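Local coordinates for PA0833-PD protein (Pseudomonas aeruginosa PAO1, PDB 6JFW), which probably binds peptidoglycan through this periplasmic OmpA C-like domain, linking the outer membrane to the cell wall, at residues A[64-74]-A[130-141]. Sequence-based numbering, arbitrary orientation.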
loop_
_atom_site.group_PDB
_atom_site.type_symbol
_atom_site.label_atom_id
_atom_site.label_comp_id
_atom_site.label_asym_id
_atom_site.label_seq_id
_atom_site.Cartn_x
_atom_site.Cartn_y
_atom_site.Cartn_z
ATOM N N GLN A 64 6.440 -16.561 -4.030
ATOM C CA GLN A 64 5.264 -17.432 -3.937
ATOM C C GLN A 64 4.063 -16.727 -3.317
ATOM O O GLN A 64 3.382 -17.284 -2.458
ATOM C CB GLN A 64 5.604 -18.692 -3.153
ATOM C CG GLN A 64 6.739 -19.494 -3.741
ATOM C CD GLN A 64 6.405 -20.964 -3.880
ATOM O OE1 GLN A 64 5.640 -21.509 -3.096
ATOM N NE2 GLN A 64 6.973 -21.607 -4.888
ATOM N N ASN A 65 3.778 -15.499 -3.743
ATOM C CA ASN A 65 2.520 -14.866 -3.376
ATOM C C ASN A 65 2.113 -13.892 -4.470
ATOM O O ASN A 65 2.932 -13.470 -5.290
ATOM C CB ASN A 65 2.601 -14.160 -2.010
ATOM C CG ASN A 65 3.800 -13.238 -1.881
ATOM O OD1 ASN A 65 4.111 -12.463 -2.784
ATOM N ND2 ASN A 65 4.473 -13.311 -0.738
ATOM N N THR A 66 0.823 -13.565 -4.492
ATOM C CA THR A 66 0.328 -12.484 -5.327
ATOM C C THR A 66 0.405 -11.176 -4.561
ATOM O O THR A 66 0.343 -11.147 -3.329
ATOM C CB THR A 66 -1.118 -12.715 -5.775
ATOM O OG1 THR A 66 -1.976 -12.765 -4.627
ATOM C CG2 THR A 66 -1.242 -13.994 -6.567
ATOM N N ILE A 67 0.525 -10.087 -5.309
ATOM C CA ILE A 67 0.650 -8.753 -4.745
ATOM C C ILE A 67 -0.554 -7.945 -5.206
ATOM O O ILE A 67 -0.742 -7.732 -6.410
ATOM C CB ILE A 67 1.972 -8.092 -5.160
ATOM C CG1 ILE A 67 3.137 -8.992 -4.739
ATOM C CG2 ILE A 67 2.099 -6.712 -4.537
ATOM C CD1 ILE A 67 4.418 -8.758 -5.498
ATOM N N GLU A 68 -1.378 -7.523 -4.250
ATOM C CA GLU A 68 -2.587 -6.756 -4.517
ATOM C C GLU A 68 -2.422 -5.377 -3.900
ATOM O O GLU A 68 -2.291 -5.255 -2.678
ATOM C CB GLU A 68 -3.818 -7.459 -3.942
ATOM C CG GLU A 68 -5.118 -7.045 -4.595
ATOM C CD GLU A 68 -6.285 -6.995 -3.628
ATOM O OE1 GLU A 68 -6.075 -7.230 -2.420
ATOM O OE2 GLU A 68 -7.417 -6.722 -4.080
ATOM N N ILE A 69 -2.426 -4.346 -4.738
ATOM C CA ILE A 69 -2.241 -2.970 -4.294
ATOM C C ILE A 69 -3.592 -2.274 -4.350
ATOM O O ILE A 69 -4.228 -2.214 -5.409
ATOM C CB ILE A 69 -1.195 -2.238 -5.145
ATOM C CG1 ILE A 69 0.135 -2.994 -5.082
ATOM C CG2 ILE A 69 -1.020 -0.809 -4.658
ATOM C CD1 ILE A 69 1.097 -2.636 -6.186
ATOM N N VAL A 70 -4.037 -1.758 -3.209
ATOM C CA VAL A 70 -5.380 -1.210 -3.067
ATOM C C VAL A 70 -5.269 0.192 -2.486
ATOM O O VAL A 70 -4.669 0.381 -1.421
ATOM C CB VAL A 70 -6.265 -2.096 -2.176
ATOM C CG1 VAL A 70 -7.657 -1.538 -2.116
ATOM C CG2 VAL A 70 -6.286 -3.529 -2.694
ATOM N N GLY A 71 -5.845 1.169 -3.181
ATOM C CA GLY A 71 -5.879 2.539 -2.711
ATOM C C GLY A 71 -7.183 2.846 -1.997
ATOM O O GLY A 71 -8.236 2.316 -2.343
ATOM N N TYR A 72 -7.099 3.706 -0.984
ATOM C CA TYR A 72 -8.261 4.100 -0.201
ATOM C C TYR A 72 -8.244 5.604 0.023
ATOM O O TYR A 72 -7.195 6.249 -0.015
ATOM C CB TYR A 72 -8.311 3.407 1.166
ATOM C CG TYR A 72 -8.463 1.907 1.137
ATOM C CD1 TYR A 72 -7.351 1.080 1.087
ATOM C CD2 TYR A 72 -9.719 1.315 1.194
ATOM C CE1 TYR A 72 -7.482 -0.293 1.078
ATOM C CE2 TYR A 72 -9.861 -0.060 1.182
ATOM C CZ TYR A 72 -8.740 -0.858 1.124
ATOM O OH TYR A 72 -8.874 -2.227 1.114
ATOM N N THR A 73 -9.428 6.152 0.284
ATOM C CA THR A 73 -9.584 7.544 0.675
ATOM C C THR A 73 -10.508 7.630 1.881
ATOM O O THR A 73 -11.072 6.634 2.342
ATOM C CB THR A 73 -10.156 8.406 -0.461
ATOM O OG1 THR A 73 -11.454 7.917 -0.825
ATOM C CG2 THR A 73 -9.245 8.381 -1.675
ATOM N N ASP A 74 -10.648 8.849 2.390
ATOM C CA ASP A 74 -11.690 9.177 3.350
ATOM C C ASP A 74 -13.002 9.364 2.587
ATOM O O ASP A 74 -13.074 9.149 1.375
ATOM C CB ASP A 74 -11.295 10.415 4.146
ATOM C CG ASP A 74 -11.084 11.622 3.260
ATOM O OD1 ASP A 74 -9.984 11.759 2.686
ATOM O OD2 ASP A 74 -12.025 12.427 3.124
ATOM N N ASN A 130 -7.598 6.984 6.922
ATOM C CA ASN A 130 -8.273 6.236 5.869
ATOM C C ASN A 130 -7.631 6.475 4.509
ATOM O O ASN A 130 -7.707 5.609 3.631
ATOM C CB ASN A 130 -9.756 6.596 5.848
ATOM C CG ASN A 130 -10.489 6.089 7.076
ATOM O OD1 ASN A 130 -10.108 5.074 7.659
ATOM N ND2 ASN A 130 -11.541 6.794 7.476
ATOM N N ARG A 131 -6.998 7.629 4.316
ATOM C CA ARG A 131 -6.229 7.887 3.101
ATOM C C ARG A 131 -4.939 7.084 3.171
ATOM O O ARG A 131 -3.997 7.452 3.875
ATOM C CB ARG A 131 -5.941 9.375 2.949
ATOM C CG ARG A 131 -7.164 10.212 2.655
ATOM C CD ARG A 131 -6.764 11.625 2.287
ATOM N NE ARG A 131 -6.097 12.299 3.396
ATOM C CZ ARG A 131 -6.723 13.053 4.292
ATOM N NH1 ARG A 131 -6.039 13.631 5.270
ATOM N NH2 ARG A 131 -8.034 13.232 4.208
ATOM N N ARG A 132 -4.892 5.981 2.432
ATOM C CA ARG A 132 -3.789 5.042 2.546
ATOM C C ARG A 132 -3.764 4.163 1.308
ATOM O O ARG A 132 -4.740 4.088 0.556
ATOM C CB ARG A 132 -3.931 4.175 3.800
ATOM C CG ARG A 132 -4.981 3.082 3.639
ATOM C CD ARG A 132 -5.815 2.883 4.893
ATOM N NE ARG A 132 -6.675 1.708 4.778
ATOM C CZ ARG A 132 -7.988 1.751 4.574
ATOM N NH1 ARG A 132 -8.612 2.916 4.467
ATOM N NH2 ARG A 132 -8.681 0.623 4.481
ATOM N N VAL A 133 -2.633 3.494 1.111
ATOM C CA VAL A 133 -2.505 2.418 0.138
ATOM C C VAL A 133 -2.146 1.154 0.902
ATOM O O VAL A 133 -1.287 1.183 1.790
ATOM C CB VAL A 133 -1.452 2.734 -0.939
ATOM C CG1 VAL A 133 -1.088 1.475 -1.714
ATOM C CG2 VAL A 133 -1.973 3.800 -1.888
ATOM N N GLU A 134 -2.820 0.056 0.577
ATOM C CA GLU A 134 -2.578 -1.232 1.205
ATOM C C GLU A 134 -1.988 -2.196 0.184
ATOM O O GLU A 134 -2.437 -2.250 -0.965
ATOM C CB GLU A 134 -3.870 -1.806 1.797
ATOM C CG GLU A 134 -4.407 -0.981 2.956
ATOM C CD GLU A 134 -5.642 -1.575 3.613
ATOM O OE1 GLU A 134 -6.082 -2.671 3.202
ATOM O OE2 GLU A 134 -6.161 -0.948 4.562
ATOM N N VAL A 135 -0.967 -2.937 0.604
ATOM C CA VAL A 135 -0.359 -3.988 -0.206
ATOM C C VAL A 135 -0.654 -5.313 0.478
ATOM O O VAL A 135 -0.129 -5.592 1.563
ATOM C CB VAL A 135 1.151 -3.786 -0.379
ATOM C CG1 VAL A 135 1.726 -4.889 -1.261
ATOM C CG2 VAL A 135 1.449 -2.416 -0.961
ATOM N N ASN A 136 -1.492 -6.131 -0.148
ATOM C CA ASN A 136 -1.837 -7.444 0.376
ATOM C C ASN A 136 -1.005 -8.507 -0.328
ATOM O O ASN A 136 -0.962 -8.554 -1.562
ATOM C CB ASN A 136 -3.328 -7.730 0.199
ATOM C CG ASN A 136 -4.204 -6.647 0.803
ATOM O OD1 ASN A 136 -4.169 -6.407 2.009
ATOM N ND2 ASN A 136 -5.002 -5.995 -0.035
ATOM N N LEU A 137 -0.340 -9.349 0.460
ATOM C CA LEU A 137 0.446 -10.469 -0.046
ATOM C C LEU A 137 -0.281 -11.755 0.328
ATOM O O LEU A 137 -0.372 -12.105 1.509
ATOM C CB LEU A 137 1.864 -10.452 0.524
ATOM C CG LEU A 137 2.720 -9.197 0.322
ATOM C CD1 LEU A 137 4.032 -9.317 1.087
ATOM C CD2 LEU A 137 2.988 -8.946 -1.152
ATOM N N ARG A 138 -0.801 -12.450 -0.675
ATOM C CA ARG A 138 -1.548 -13.672 -0.489
ATOM C C ARG A 138 -0.783 -14.866 -1.026
ATOM O O ARG A 138 -0.379 -14.844 -2.195
ATOM C CB ARG A 138 -2.859 -13.570 -1.205
ATOM C CG ARG A 138 -3.504 -14.846 -1.219
ATOM C CD ARG A 138 -4.851 -14.576 -1.620
ATOM N NE ARG A 138 -5.709 -14.928 -0.467
ATOM C CZ ARG A 138 -6.873 -14.384 -0.194
ATOM N NH1 ARG A 138 -7.294 -13.415 -0.976
ATOM N NH2 ARG A 138 -7.660 -14.649 0.879
ATOM N N PRO A 139 -0.579 -15.928 -0.241
ATOM C CA PRO A 139 0.178 -17.075 -0.755
ATOM C C PRO A 139 -0.553 -17.731 -1.916
ATOM O O PRO A 139 -1.779 -17.682 -2.017
ATOM C CB PRO A 139 0.270 -18.021 0.450
ATOM C CG PRO A 139 -0.169 -17.225 1.637
ATOM C CD PRO A 139 -1.100 -16.176 1.113
ATOM N N VAL A 140 0.224 -18.332 -2.806
ATOM C CA VAL A 140 -0.321 -19.133 -3.898
ATOM C C VAL A 140 0.137 -20.567 -3.685
ATOM O O VAL A 140 1.122 -20.820 -2.969
ATOM C CB VAL A 140 0.116 -18.597 -5.279
ATOM C CG1 VAL A 140 -0.332 -17.166 -5.459
ATOM C CG2 VAL A 140 1.620 -18.718 -5.448
ATOM N N PRO A 141 -0.565 -21.542 -4.277
ATOM C CA PRO A 141 -0.035 -22.907 -4.233
ATOM C C PRO A 141 1.243 -23.045 -5.056
ATOM O O PRO A 141 2.193 -23.678 -4.601
ATOM C CB PRO A 141 -1.167 -23.748 -4.835
ATOM C CG PRO A 141 -2.393 -22.916 -4.679
ATOM C CD PRO A 141 -1.933 -21.497 -4.823
HETATM O O HOH W 1 -6.668 -3.699 0.954
HETATM O O HOH W 2 -8.150 -5.590 1.074
HETATM O O HOH W 3 -11.411 3.834 3.257
#
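Tyr72 and Arg132 stack where strands 65-72 and 132-139 pair antiparallel at the heart of the mixed sheet of this OmpA C-like domain, the backbone ladder running through Thr66-Arg138, Glu68-Asn136 and Val70-Glu134. The guanidinium of Arg132 spreads over one face of the Tyr72 ring, planes 11° apart, and Arg132 CZ is 3.7 Å from the ring centroid, a cation-pi contact. A flat, delocalised cation suits this place because it can cover the ring while its edge still donates hydrogen bonds. Arg132 CG sits between backbone N and carbonyl carbon (chi1 76°), and a bend at chi2 brings the group over the ring. Glu134 OE2 accepts from both Arg132 NE (2.7 Å) and Arg132 NH2, a side-on salt bridge to one oxygen that limits guanidinium rotation; Arg132 NH1 reaches Asn130 O, and NH2 also donates to Gln116 O. Further along this face, Asn136 ND2 donates to Glu68 OE1 at 2.9 Å, from above the carboxylate plane. The opposite face is apolar: Ile67 CG1 meets Leu137 CD2 at 3.6 Å and Ile69 CG2 meets Val133 CG1, beta-branched residues suiting extended strands. Asp74 OD1 forms a salt bridge with Arg131 NH2. Tyr72 OH bonds Gln116 OE1 and accepts from a water 2.7 Å from that hydroxyl, which accepts from Asn136 ND2.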